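PDB 6NWZ: carbohydrate deacetylase Agd3 from Neosartorya fumigata, which probably removes N-acetyl groups from the exopolysaccharide galactosaminogalactan, a step required for biofilm formation by this mould. Local coordinates for residues G140-L145 against T163-G168; V488-A493 against R539-M544; C505-W510 against G518-L523; A548-A553 against S568-W573. One frame throughout, in Å; residues are numbered along the deposited sequence.

Interaction 1 (G140-L145 against T163-G168); sequences GVEQLL and TVSTEG
The carboxylate of Glu142 spans two consecutive residues of the facing chain: Ser165 OG donates to its OE1 at 2.7 Å, and the backbone N of Thr166 donates to its OE2 at 3.2 Å. Each oxygen uses its syn lone pair, so the two donors sit within the fork of the carboxylate. The side chain gets there by bending at CG (chi2 72°), which folds the acid back over the neighbouring chain. Ser165 OG in turn accepts from the backbone N of Glu167 in an ST turn, so the hydroxyl links the acid to the bend that follows. The carboxylate of Glu167 also lies near, with its OE1 3.8 Å from Glu142 OE1; the proximity of two acids would tend to raise the proton affinity of one of them. Beyond this polar end the chains pair as short antiparallel strands, 144-147 with the weakly bonded 164-165, within the sequence range of the carbohydrate-binding module CBM87. Leu145 and Val164 form a hydrogen-bonded pair: Leu145 N reaches Val164 O at 2.9 Å and Val164 N reaches Leu145 O at 2.7 Å. Their side chains run side by side on one face, against Leu229 and Tyr228 of helix 224-237. Thr166 comes across Leu145 at about a right angle, its CG2 3.5 Å from Leu145 CB, while its OG1 faces Gln143 O at a doubtfully short distance. The Gln143 side chain turns to other partners, OE1 bonding His171 and NE2 the carbonyl of Ala189. On the other face, Leu144 CD1 leans on Thr163 CB at 4.0 Å.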
loop_
_atom_site.group_PDB
_atom_site.type_symbol
_atom_site.label_atom_id
_atom_site.label_comp_id
_atom_site.label_asym_id
_atom_site.label_seq_id
_atom_site.Cartn_x
_atom_site.Cartn_y
_atom_site.Cartn_z
ATOM N N GLY A 140 -18.415 14.924 -13.883
ATOM C CA GLY A 140 -19.375 13.841 -13.908
ATOM C C GLY A 140 -19.547 13.154 -15.242
ATOM O O GLY A 140 -20.395 12.260 -15.350
ATOM N N VAL A 141 -18.783 13.538 -16.262
ATOM C CA VAL A 141 -18.843 12.912 -17.577
ATOM C C VAL A 141 -17.718 11.889 -17.659
ATOM O O VAL A 141 -16.533 12.241 -17.576
ATOM C CB VAL A 141 -18.736 13.952 -18.705
ATOM C CG1 VAL A 141 -18.946 13.290 -20.062
ATOM C CG2 VAL A 141 -19.742 15.081 -18.497
ATOM N N GLU A 142 -18.091 10.623 -17.813
ATOM C CA GLU A 142 -17.140 9.523 -17.827
ATOM C C GLU A 142 -16.672 9.233 -19.248
ATOM O O GLU A 142 -17.437 9.356 -20.207
ATOM C CB GLU A 142 -17.779 8.272 -17.219
ATOM C CG GLU A 142 -16.944 7.011 -17.322
ATOM C CD GLU A 142 -15.750 7.034 -16.394
ATOM O OE1 GLU A 142 -15.954 6.865 -15.175
ATOM O OE2 GLU A 142 -14.615 7.232 -16.883
ATOM N N GLN A 143 -15.397 8.867 -19.375
ATOM C CA GLN A 143 -14.866 8.302 -20.610
ATOM C C GLN A 143 -13.915 7.186 -20.224
ATOM O O GLN A 143 -12.904 7.435 -19.562
ATOM C CB GLN A 143 -14.150 9.351 -21.467
ATOM C CG GLN A 143 -13.710 8.814 -22.827
ATOM C CD GLN A 143 -13.351 9.912 -23.810
ATOM O OE1 GLN A 143 -12.702 10.893 -23.452
ATOM N NE2 GLN A 143 -13.782 9.756 -25.058
ATOM N N LEU A 144 -14.244 5.963 -20.625
ATOM C CA LEU A 144 -13.450 4.810 -20.240
ATOM C C LEU A 144 -12.140 4.775 -21.013
ATOM O O LEU A 144 -12.085 5.132 -22.192
ATOM C CB LEU A 144 -14.237 3.523 -20.466
ATOM C CG LEU A 144 -15.464 3.415 -19.560
ATOM C CD1 LEU A 144 -16.063 2.034 -19.656
ATOM C CD2 LEU A 144 -15.097 3.746 -18.121
ATOM N N LEU A 145 -11.082 4.347 -20.328
ATOM C CA LEU A 145 -9.736 4.274 -20.877
ATOM C C LEU A 145 -9.194 2.870 -20.658
ATOM O O LEU A 145 -9.468 2.249 -19.628
ATOM C CB LEU A 145 -8.821 5.312 -20.211
ATOM C CG LEU A 145 -7.302 5.134 -20.245
ATOM C CD1 LEU A 145 -6.786 5.277 -21.650
ATOM C CD2 LEU A 145 -6.637 6.149 -19.347
ATOM N N THR A 163 -10.929 -1.720 -18.672
ATOM C CA THR A 163 -11.255 -0.301 -18.699
ATOM C C THR A 163 -11.099 0.323 -17.318
ATOM O O THR A 163 -11.416 -0.297 -16.298
ATOM C CB THR A 163 -12.684 -0.083 -19.204
ATOM O OG1 THR A 163 -13.581 -0.929 -18.477
ATOM C CG2 THR A 163 -12.789 -0.390 -20.690
ATOM N N VAL A 164 -10.604 1.562 -17.298
ATOM C CA VAL A 164 -10.504 2.374 -16.094
ATOM C C VAL A 164 -11.157 3.726 -16.369
ATOM O O VAL A 164 -11.483 4.066 -17.507
ATOM C CB VAL A 164 -9.046 2.562 -15.621
ATOM C CG1 VAL A 164 -8.437 1.224 -15.207
ATOM C CG2 VAL A 164 -8.217 3.238 -16.702
ATOM N N SER A 165 -11.339 4.499 -15.303
ATOM C CA SER A 165 -12.079 5.750 -15.381
ATOM C C SER A 165 -11.143 6.935 -15.577
ATOM O O SER A 165 -10.070 7.001 -14.974
ATOM C CB SER A 165 -12.906 5.961 -14.113
ATOM O OG SER A 165 -13.509 7.241 -14.119
ATOM N N THR A 166 -11.563 7.874 -16.425
ATOM C CA THR A 166 -10.848 9.128 -16.619
ATOM C C THR A 166 -11.552 10.306 -15.969
ATOM O O THR A 166 -11.087 11.443 -16.109
ATOM C CB THR A 166 -10.660 9.425 -18.112
ATOM O OG1 THR A 166 -11.943 9.548 -18.743
ATOM C CG2 THR A 166 -9.865 8.322 -18.779
ATOM N N GLU A 167 -12.661 10.066 -15.275
ATOM C CA GLU A 167 -13.441 11.153 -14.703
ATOM C C GLU A 167 -12.580 11.974 -13.752
ATOM O O GLU A 167 -11.944 11.435 -12.843
ATOM C CB GLU A 167 -14.667 10.589 -13.983
ATOM C CG GLU A 167 -15.637 11.633 -13.459
ATOM C CD GLU A 167 -16.965 11.024 -13.043
ATOM O OE1 GLU A 167 -17.359 9.997 -13.637
ATOM O OE2 GLU A 167 -17.612 11.564 -12.120
ATOM N N GLY A 168 -12.537 13.283 -13.991
ATOM C CA GLY A 168 -11.716 14.178 -13.214
ATOM C C GLY A 168 -10.343 14.442 -13.789
ATOM O O GLY A 168 -9.681 15.391 -13.360
#

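Interaction 2 (V488-A493 against R539-M544)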
loop_
_atom_site.group_PDB
_atom_site.type_symbol
_atom_site.label_atom_id
_atom_site.label_comp_id
_atom_site.label_asym_id
_atom_site.label_seq_id
_atom_site.Cartn_x
_atom_site.Cartn_y
_atom_site.Cartn_z
ATOM N N VAL A 488 5.657 3.076 14.569
ATOM C CA VAL A 488 4.233 3.122 14.263
ATOM C C VAL A 488 4.069 2.875 12.769
ATOM O O VAL A 488 4.398 3.736 11.945
ATOM C CB VAL A 488 3.604 4.458 14.680
ATOM C CG1 VAL A 488 2.124 4.479 14.321
ATOM C CG2 VAL A 488 3.797 4.687 16.168
ATOM N N ASN A 489 3.561 1.697 12.417
ATOM C CA ASN A 489 3.328 1.383 11.014
ATOM C C ASN A 489 1.943 1.864 10.590
ATOM O O ASN A 489 0.986 1.758 11.362
ATOM C CB ASN A 489 3.445 -0.118 10.767
ATOM C CG ASN A 489 4.759 -0.692 11.261
ATOM O OD1 ASN A 489 5.800 -0.534 10.624
ATOM N ND2 ASN A 489 4.714 -1.367 12.405
ATOM N N PRO A 490 1.818 2.389 9.376
ATOM C CA PRO A 490 0.528 2.928 8.930
ATOM C C PRO A 490 -0.516 1.840 8.723
ATOM O O PRO A 490 -0.205 0.665 8.508
ATOM C CB PRO A 490 0.872 3.623 7.609
ATOM C CG PRO A 490 2.117 2.936 7.135
ATOM C CD PRO A 490 2.881 2.582 8.374
ATOM N N ARG A 491 -1.781 2.260 8.796
ATOM C CA ARG A 491 -2.922 1.380 8.570
ATOM C C ARG A 491 -4.096 2.201 8.058
ATOM O O ARG A 491 -4.380 3.285 8.575
ATOM C CB ARG A 491 -3.341 0.628 9.841
ATOM C CG ARG A 491 -4.395 -0.460 9.604
ATOM C CD ARG A 491 -4.550 -1.405 10.803
ATOM N NE ARG A 491 -5.305 -0.801 11.898
ATOM C CZ ARG A 491 -5.794 -1.473 12.939
ATOM N NH1 ARG A 491 -6.469 -0.831 13.882
ATOM N NH2 ARG A 491 -5.615 -2.786 13.038
ATOM N N TRP A 492 -4.782 1.663 7.058
ATOM C CA TRP A 492 -5.936 2.308 6.458
ATOM C C TRP A 492 -7.217 1.968 7.213
ATOM O O TRP A 492 -7.386 0.862 7.735
ATOM C CB TRP A 492 -6.084 1.888 4.995
ATOM C CG TRP A 492 -4.937 2.296 4.116
ATOM C CD1 TRP A 492 -4.070 1.469 3.459
ATOM C CD2 TRP A 492 -4.533 3.633 3.798
ATOM N NE1 TRP A 492 -3.154 2.210 2.750
ATOM C CE2 TRP A 492 -3.418 3.540 2.941
ATOM C CE3 TRP A 492 -5.008 4.900 4.154
ATOM C CZ2 TRP A 492 -2.769 4.664 2.436
ATOM C CZ3 TRP A 492 -4.362 6.015 3.650
ATOM C CH2 TRP A 492 -3.255 5.889 2.802
ATOM N N ALA A 493 -8.125 2.937 7.256
ATOM C CA ALA A 493 -9.475 2.733 7.754
ATOM C C ALA A 493 -10.435 2.624 6.579
ATOM O O ALA A 493 -10.190 3.171 5.500
ATOM C CB ALA A 493 -9.905 3.874 8.676
ATOM N N ARG A 539 1.458 1.019 -1.608
ATOM C CA ARG A 539 1.384 1.281 -0.178
ATOM C C ARG A 539 1.175 -0.039 0.558
ATOM O O ARG A 539 0.143 -0.698 0.384
ATOM C CB ARG A 539 0.256 2.266 0.121
ATOM C CG ARG A 539 0.404 3.604 -0.599
ATOM C CD ARG A 539 1.488 4.463 0.032
ATOM N NE ARG A 539 1.060 4.975 1.329
ATOM C CZ ARG A 539 0.574 6.195 1.531
ATOM N NH1 ARG A 539 0.468 7.049 0.517
ATOM N NH2 ARG A 539 0.199 6.564 2.749
ATOM N N HIS A 540 2.157 -0.429 1.370
ATOM C CA HIS A 540 2.123 -1.689 2.102
ATOM C C HIS A 540 1.344 -1.608 3.411
ATOM O O HIS A 540 1.409 -2.554 4.205
ATOM C CB HIS A 540 3.548 -2.171 2.386
ATOM C CG HIS A 540 4.309 -2.561 1.158
ATOM N ND1 HIS A 540 5.624 -2.972 1.196
ATOM C CD2 HIS A 540 3.938 -2.610 -0.143
ATOM C CE1 HIS A 540 6.030 -3.254 -0.029
ATOM N NE2 HIS A 540 5.025 -3.044 -0.860
ATOM N N ASP A 541 0.626 -0.512 3.656
ATOM C CA ASP A 541 -0.147 -0.380 4.884
ATOM C C ASP A 541 -1.249 -1.430 4.930
ATOM O O ASP A 541 -1.835 -1.796 3.907
ATOM C CB ASP A 541 -0.774 1.014 4.992
ATOM C CG ASP A 541 0.103 2.104 4.412
ATOM O OD1 ASP A 541 1.120 1.774 3.764
ATOM O OD2 ASP A 541 -0.229 3.294 4.603
ATOM N N GLY A 542 -1.534 -1.916 6.136
ATOM C CA GLY A 542 -2.631 -2.834 6.339
ATOM C C GLY A 542 -3.960 -2.111 6.424
ATOM O O GLY A 542 -4.057 -0.894 6.259
ATOM N N TYR A 543 -5.008 -2.887 6.699
ATOM C CA TYR A 543 -6.370 -2.372 6.729
ATOM C C TYR A 543 -7.054 -2.779 8.028
ATOM O O TYR A 543 -6.851 -3.886 8.535
ATOM C CB TYR A 543 -7.168 -2.858 5.501
ATOM C CG TYR A 543 -6.649 -2.268 4.203
ATOM C CD1 TYR A 543 -5.539 -2.811 3.566
ATOM C CD2 TYR A 543 -7.254 -1.153 3.627
ATOM C CE1 TYR A 543 -5.048 -2.268 2.389
ATOM C CE2 TYR A 543 -6.767 -0.603 2.446
ATOM C CZ TYR A 543 -5.663 -1.166 1.833
ATOM O OH TYR A 543 -5.167 -0.634 0.662
ATOM N N MET A 544 -7.871 -1.872 8.555
ATOM C CA MET A 544 -8.473 -2.006 9.874
ATOM C C MET A 544 -9.892 -2.554 9.762
ATOM O O MET A 544 -10.740 -1.961 9.082
ATOM C CB MET A 544 -8.486 -0.654 10.581
ATOM C CG MET A 544 -9.247 -0.648 11.888
ATOM S SD MET A 544 -9.935 0.980 12.232
ATOM C CE MET A 544 -11.158 1.099 10.928
HETATM O O HOH W 1 -2.426 -0.441 1.354
#
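One water is gripped by four groups: it donates to Arg539 O at 2.8 Å and to Asp541 O, and accepts from Tyr543 OH at 2.8 Å and, weakly, from Trp492 NE1. It lies at the indole edge, in the ring plane. Parallel strands 487-492 and 542-546 of the deacetylase domain meet beside it, with Trp492 N bonding Gly542 O at 2.8 Å and Met544 N bonding Trp492 O at 2.9 Å. The indole and the phenol run side by side, Trp492 CD1 lying 3.5 Å from Tyr543 CZ over the phenol face, with the planes inclined at 38°. Asp541 lays its carboxylate almost parallel to the indole, OD2 over one face, and that oxygen is held by Asn459 ND2. The far end of the indole lies over one face of the Arg539 guanidinium, planes 45° apart, Trp492 CH2 3.5 Å from Arg539 NH2. On the side of the sheet away from the indole, Arg491 bends at CD (chi3 76°) and lays one guanidinium face on Met544, NH1 3.4 Å from CG. Arg491 NH2 hydrogen-bonds Gln253 OE1 and salt-bridges zinc ligand Asp255, and Trp492 stacks on His534, a ligand of another zinc ion, consistent with second-shell roles for both.

Interaction 3 (C505-W510 against G518-L523)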
loop_
_atom_site.group_PDB
_atom_site.type_symbol
_atom_site.label_atom_id
_atom_site.label_comp_id
_atom_site.label_asym_id
_atom_site.label_seq_id
_atom_site.Cartn_x
_atom_site.Cartn_y
_atom_site.Cartn_z
ATOM N N CYS A 505 -26.171 -1.619 8.643
ATOM C CA CYS A 505 -25.485 -0.849 9.673
ATOM C C CYS A 505 -24.426 0.066 9.063
ATOM O O CYS A 505 -24.440 1.281 9.286
ATOM C CB CYS A 505 -24.867 -1.795 10.706
ATOM S SG CYS A 505 -24.035 -0.991 12.109
ATOM N N THR A 506 -23.485 -0.507 8.298
ATOM C CA THR A 506 -22.403 0.304 7.736
ATOM C C THR A 506 -22.945 1.414 6.848
ATOM O O THR A 506 -22.483 2.559 6.921
ATOM C CB THR A 506 -21.419 -0.560 6.943
ATOM O OG1 THR A 506 -22.122 -1.610 6.267
ATOM C CG2 THR A 506 -20.355 -1.143 7.851
ATOM N N VAL A 507 -23.921 1.093 5.998
ATOM C CA VAL A 507 -24.491 2.107 5.118
ATOM C C VAL A 507 -25.106 3.234 5.937
ATOM O O VAL A 507 -24.945 4.416 5.613
ATOM C CB VAL A 507 -25.513 1.469 4.158
ATOM C CG1 VAL A 507 -26.230 2.535 3.353
ATOM C CG2 VAL A 507 -24.812 0.496 3.225
ATOM N N GLN A 508 -25.790 2.888 7.029
ATOM C CA GLN A 508 -26.416 3.906 7.866
ATOM C C GLN A 508 -25.373 4.817 8.507
ATOM O O GLN A 508 -25.481 6.046 8.441
ATOM C CB GLN A 508 -27.279 3.243 8.936
ATOM C CG GLN A 508 -28.222 4.205 9.603
ATOM C CD GLN A 508 -29.125 4.882 8.600
ATOM O OE1 GLN A 508 -29.668 4.236 7.702
ATOM N NE2 GLN A 508 -29.280 6.193 8.733
ATOM N N GLU A 509 -24.354 4.228 9.137
ATOM C CA GLU A 509 -23.307 5.033 9.757
ATOM C C GLU A 509 -22.532 5.837 8.720
ATOM O O GLU A 509 -22.116 6.969 8.997
ATOM C CB GLU A 509 -22.364 4.131 10.551
ATOM C CG GLU A 509 -21.551 4.853 11.604
ATOM C CD GLU A 509 -20.846 3.895 12.536
ATOM O OE1 GLU A 509 -20.869 2.680 12.258
ATOM O OE2 GLU A 509 -20.276 4.352 13.548
ATOM N N TRP A 510 -22.331 5.272 7.530
ATOM C CA TRP A 510 -21.699 6.016 6.446
ATOM C C TRP A 510 -22.554 7.207 6.031
ATOM O O TRP A 510 -22.031 8.293 5.760
ATOM C CB TRP A 510 -21.454 5.075 5.266
ATOM C CG TRP A 510 -20.904 5.702 4.022
ATOM C CD1 TRP A 510 -19.814 6.520 3.918
ATOM C CD2 TRP A 510 -21.391 5.511 2.692
ATOM N NE1 TRP A 510 -19.609 6.868 2.600
ATOM C CE2 TRP A 510 -20.562 6.256 1.829
ATOM C CE3 TRP A 510 -22.456 4.787 2.146
ATOM C CZ2 TRP A 510 -20.769 6.304 0.455
ATOM C CZ3 TRP A 510 -22.657 4.832 0.783
ATOM C CH2 TRP A 510 -21.820 5.585 -0.048
ATOM N N GLY A 518 -26.441 6.119 -0.795
ATOM C CA GLY A 518 -26.620 5.000 -1.688
ATOM C C GLY A 518 -26.769 3.711 -0.915
ATOM O O GLY A 518 -27.066 3.712 0.284
ATOM N N SER A 519 -26.558 2.603 -1.618
ATOM C CA SER A 519 -26.681 1.274 -1.050
ATOM C C SER A 519 -25.318 0.769 -0.589
ATOM O O SER A 519 -24.326 1.505 -0.566
ATOM C CB SER A 519 -27.299 0.323 -2.073
ATOM O OG SER A 519 -26.410 0.128 -3.158
ATOM N N PHE A 520 -25.263 -0.512 -0.219
ATOM C CA PHE A 520 -23.994 -1.111 0.176
ATOM C C PHE A 520 -23.061 -1.264 -1.018
ATOM O O PHE A 520 -21.838 -1.174 -0.861
ATOM C CB PHE A 520 -24.252 -2.456 0.861
ATOM C CG PHE A 520 -23.030 -3.089 1.464
ATOM C CD1 PHE A 520 -22.190 -2.363 2.294
ATOM C CD2 PHE A 520 -22.734 -4.425 1.222
ATOM C CE1 PHE A 520 -21.065 -2.952 2.858
ATOM C CE2 PHE A 520 -21.615 -5.021 1.782
ATOM C CZ PHE A 520 -20.779 -4.283 2.602
ATOM N N ASP A 521 -23.614 -1.476 -2.217
ATOM C CA ASP A 521 -22.777 -1.537 -3.412
ATOM C C ASP A 521 -22.142 -0.186 -3.707
ATOM O O ASP A 521 -20.989 -0.117 -4.148
ATOM C CB ASP A 521 -23.594 -2.014 -4.614
ATOM C CG ASP A 521 -23.877 -3.508 -4.579
ATOM O OD1 ASP A 521 -23.140 -4.248 -3.891
ATOM O OD2 ASP A 521 -24.834 -3.945 -5.252
ATOM N N ASP A 522 -22.883 0.899 -3.474
ATOM C CA ASP A 522 -22.304 2.230 -3.603
ATOM C C ASP A 522 -21.133 2.415 -2.646
ATOM O O ASP A 522 -20.094 2.969 -3.024
ATOM C CB ASP A 522 -23.379 3.287 -3.359
ATOM C CG ASP A 522 -24.429 3.298 -4.450
ATOM O OD1 ASP A 522 -24.041 3.308 -5.634
ATOM O OD2 ASP A 522 -25.636 3.279 -4.130
ATOM N N LEU A 523 -21.280 1.948 -1.401
ATOM C CA LEU A 523 -20.182 2.030 -0.442
ATOM C C LEU A 523 -19.000 1.184 -0.895
ATOM O O LEU A 523 -17.845 1.618 -0.808
ATOM C CB LEU A 523 -20.665 1.594 0.945
ATOM C CG LEU A 523 -19.691 1.604 2.131
ATOM C CD1 LEU A 523 -20.458 1.848 3.419
ATOM C CD2 LEU A 523 -18.898 0.303 2.238
#
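Thr506, Val507 and Trp510 of helix 503-513 meet the start of helix 520-536, two consecutive helices of the deacetylase domain joined by a short connection and meeting at a corner. At the beginning, Cys505 ties the first helix to Cys500 by a disulfide. Thr506 brings OG1 within 3.8 Å of Phe520 CE1; the hydroxyl's polar partners are carbonyls of its own helix start, those of Pro503 and Thr502. Val507 divides its two methyls: CG1 rests 3.4 Å from Gly518 O, while CG2 lies at the edge of the phenyl ring and 3.5 Å from Phe520 CA, so the two methyls touch the residues on either side of Ser519. One turn on, Trp510 extends its indole past Gly518 and Asp522. Leu523 slides past it in the opposite direction, covering one indole face. The N-terminus of the second helix carries a capping box of Ser519 and Asp522: Ser519 N donates to Asp522 OD2 at 2.8 Å, through the anti lone pair, and Ser519 OG weakly accepts from Asp521 N. Across the contact, Leu523 CB makes a CH-pi approach to the six-membered ring of Trp510, 4.1 Å from its centroid and 23° off the normal.

Interaction 4 (A548-A553 against S568-W573)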
loop_
_atom_site.group_PDB
_atom_site.type_symbol
_atom_site.label_atom_id
_atom_site.label_comp_id
_atom_site.label_asym_id
_atom_site.label_seq_id
_atom_site.Cartn_x
_atom_site.Cartn_y
_atom_site.Cartn_z
ATOM N N ALA A 548 -16.989 -7.676 14.808
ATOM C CA ALA A 548 -18.388 -7.638 14.406
ATOM C C ALA A 548 -18.557 -7.689 12.894
ATOM O O ALA A 548 -19.630 -8.075 12.417
ATOM C CB ALA A 548 -19.061 -6.383 14.970
ATOM N N ASN A 549 -17.524 -7.322 12.128
ATOM C CA ASN A 549 -17.624 -7.307 10.671
ATOM C C ASN A 549 -17.617 -8.701 10.056
ATOM O O ASN A 549 -17.901 -8.827 8.859
ATOM C CB ASN A 549 -16.478 -6.492 10.059
ATOM C CG ASN A 549 -16.377 -5.088 10.633
ATOM O OD1 ASN A 549 -15.296 -4.501 10.672
ATOM N ND2 ASN A 549 -17.504 -4.545 11.079
ATOM N N LEU A 550 -17.292 -9.739 10.824
ATOM C CA LEU A 550 -17.207 -11.091 10.290
ATOM C C LEU A 550 -18.528 -11.844 10.369
ATOM O O LEU A 550 -18.571 -13.027 10.016
ATOM C CB LEU A 550 -16.118 -11.885 11.026
ATOM C CG LEU A 550 -14.705 -11.298 11.109
ATOM C CD1 LEU A 550 -13.728 -12.347 11.608
ATOM C CD2 LEU A 550 -14.248 -10.747 9.777
ATOM N N ARG A 551 -19.600 -11.193 10.818
ATOM C CA ARG A 551 -20.882 -11.868 10.966
ATOM C C ARG A 551 -21.379 -12.352 9.613
ATOM O O ARG A 551 -21.616 -11.550 8.705
ATOM C CB ARG A 551 -21.910 -10.933 11.602
ATOM C CG ARG A 551 -23.177 -11.656 12.026
ATOM C CD ARG A 551 -24.358 -10.715 12.126
ATOM N NE ARG A 551 -25.511 -11.369 12.736
ATOM C CZ ARG A 551 -26.071 -10.986 13.878
ATOM N NH1 ARG A 551 -25.598 -9.935 14.534
ATOM N NH2 ARG A 551 -27.114 -11.645 14.357
ATOM N N ASN A 552 -21.539 -13.664 9.480
ATOM C CA ASN A 552 -21.982 -14.271 8.225
ATOM C C ASN A 552 -22.906 -15.470 8.402
ATOM O O ASN A 552 -23.763 -15.691 7.540
ATOM C CB ASN A 552 -20.760 -14.708 7.391
ATOM C CG ASN A 552 -20.030 -15.896 7.999
ATOM O OD1 ASN A 552 -20.306 -17.047 7.660
ATOM N ND2 ASN A 552 -19.090 -15.620 8.896
ATOM N N ALA A 553 -22.782 -16.243 9.483
ATOM C CA ALA A 553 -23.501 -17.508 9.585
ATOM C C ALA A 553 -25.010 -17.319 9.534
ATOM O O ALA A 553 -25.727 -18.210 9.072
ATOM C CB ALA A 553 -23.106 -18.237 10.868
ATOM N N SER A 568 -20.228 -11.855 4.834
ATOM C CA SER A 568 -20.106 -10.806 5.836
ATOM C C SER A 568 -19.700 -9.497 5.162
ATOM O O SER A 568 -19.258 -9.475 4.009
ATOM C CB SER A 568 -19.073 -11.185 6.896
ATOM O OG SER A 568 -17.766 -11.195 6.346
ATOM N N ILE A 569 -19.852 -8.390 5.895
ATOM C CA ILE A 569 -19.433 -7.107 5.340
ATOM C C ILE A 569 -17.922 -7.085 5.139
ATOM O O ILE A 569 -17.418 -6.406 4.235
ATOM C CB ILE A 569 -19.906 -5.938 6.225
ATOM C CG1 ILE A 569 -19.429 -6.111 7.665
ATOM C CG2 ILE A 569 -21.418 -5.805 6.178
ATOM C CD1 ILE A 569 -19.881 -4.993 8.581
ATOM N N PHE A 570 -17.177 -7.832 5.955
ATOM C CA PHE A 570 -15.739 -7.945 5.747
ATOM C C PHE A 570 -15.430 -8.713 4.469
ATOM O O PHE A 570 -14.618 -8.271 3.648
ATOM C CB PHE A 570 -15.083 -8.618 6.954
ATOM C CG PHE A 570 -13.675 -9.061 6.702
ATOM C CD1 PHE A 570 -12.636 -8.146 6.710
ATOM C CD2 PHE A 570 -13.387 -10.392 6.447
ATOM C CE1 PHE A 570 -11.336 -8.552 6.472
ATOM C CE2 PHE A 570 -12.089 -10.804 6.211
ATOM C CZ PHE A 570 -11.064 -9.884 6.222
ATOM N N GLN A 571 -16.069 -9.870 4.280
ATOM C CA GLN A 571 -15.840 -10.646 3.065
ATOM C C GLN A 571 -16.256 -9.869 1.821
ATOM O O GLN A 571 -15.556 -9.898 0.800
ATOM C CB GLN A 571 -16.589 -11.974 3.148
ATOM C CG GLN A 571 -16.068 -12.892 4.239
ATOM C CD GLN A 571 -17.017 -14.033 4.532
ATOM O OE1 GLN A 571 -17.990 -13.871 5.271
ATOM N NE2 GLN A 571 -16.746 -15.195 3.949
ATOM N N ALA A 572 -17.387 -9.159 1.885
ATOM C CA ALA A 572 -17.829 -8.375 0.735
ATOM C C ALA A 572 -16.806 -7.316 0.351
ATOM O O ALA A 572 -16.656 -6.996 -0.836
ATOM C CB ALA A 572 -19.179 -7.718 1.027
ATOM N N TRP A 573 -16.101 -6.757 1.333
ATOM C CA TRP A 573 -15.063 -5.781 1.027
ATOM C C TRP A 573 -13.875 -6.455 0.353
ATOM O O TRP A 573 -13.389 -5.987 -0.684
ATOM C CB TRP A 573 -14.635 -5.058 2.308
ATOM C CG TRP A 573 -13.610 -3.970 2.093
ATOM C CD1 TRP A 573 -13.855 -2.641 1.891
ATOM C CD2 TRP A 573 -12.183 -4.121 2.065
ATOM N NE1 TRP A 573 -12.674 -1.958 1.737
ATOM C CE2 TRP A 573 -11.632 -2.843 1.839
ATOM C CE3 TRP A 573 -11.320 -5.212 2.206
ATOM C CZ2 TRP A 573 -10.257 -2.626 1.752
ATOM C CZ3 TRP A 573 -9.952 -4.993 2.123
ATOM C CH2 TRP A 573 -9.436 -3.709 1.895
HETATM O O HOH W 2 -21.849 -9.114 8.109
#
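Ile569 reaches across to Asn549 with one branch of its side chain. From CB, CG1 lies between the backbone N and the carbonyl carbon (chi1 55°), which sets it 3.3 Å from Asn549 O; the chain then continues straight, and CD1 ends 3.5 Å from Asn549 ND2, the two side chains crossing at a slant. The other branch, CG2, turns instead to Phe520 of helix 520-536. That Asn549 amide is held at both ends, ND2 donating to the carbonyl of Tyr497 and OD1 accepting from the backbone N of His546, a zinc ligand. Asn549 O also accepts from Phe570 N at 3.2 Å, the donor tilted 29° from the carbonyl plane. Here the 3-10 turn 548-550 and the loop after it pack against the first turn of helix 569-584 in the deacetylase domain, and the helix start carries a capping box. Ser568 OG, at the N-cap, accepts from Gln571 N at 3.0 Å. Gln571 OE1 accepts twice from Ser568: from its backbone N, above the carbonyl plane, and from its OG, in that plane on a lone pair. The same OE1 touches Asn552 CB at 3.6 Å, with the two amides nearly perpendicular. Asn552 ND2 bonds Leu550 O at 2.9 Å, close to its own amide plane, and also the carbonyl of Asp277, which fixes the rotation of the group. Leu550 runs beside Phe570, the two pointing the same way, its CD2 3.5 Å from Phe570 CD2, and both side chains lean on Ile254 of strand 252-257.

Overall arrangement
Interaction 1 stands apart in the CBM87 range, its centre 23 to 31 Å from the other three, and it closes before any of them opens along the chain. Interactions 2, 3 and 4 all fall in the deacetylase range. Strand 487-492 of interaction 2 leads to the consecutive helices 503-513 and 520-536 of interaction 3, and the second returns to strand 542-546; interaction 4 follows. Interactions 3 and 4 have centres 14 Å apart and touch through Phe520 and Thr506 against Ile569 and Ala572. Interaction 2, which does not touch interaction 3, meets interaction 4 where Tyr543 packs on Trp573. Interaction 2 borders zinc ligands Asp255 and His534, and Asn549 of interaction 4 holds the backbone of ligand His546.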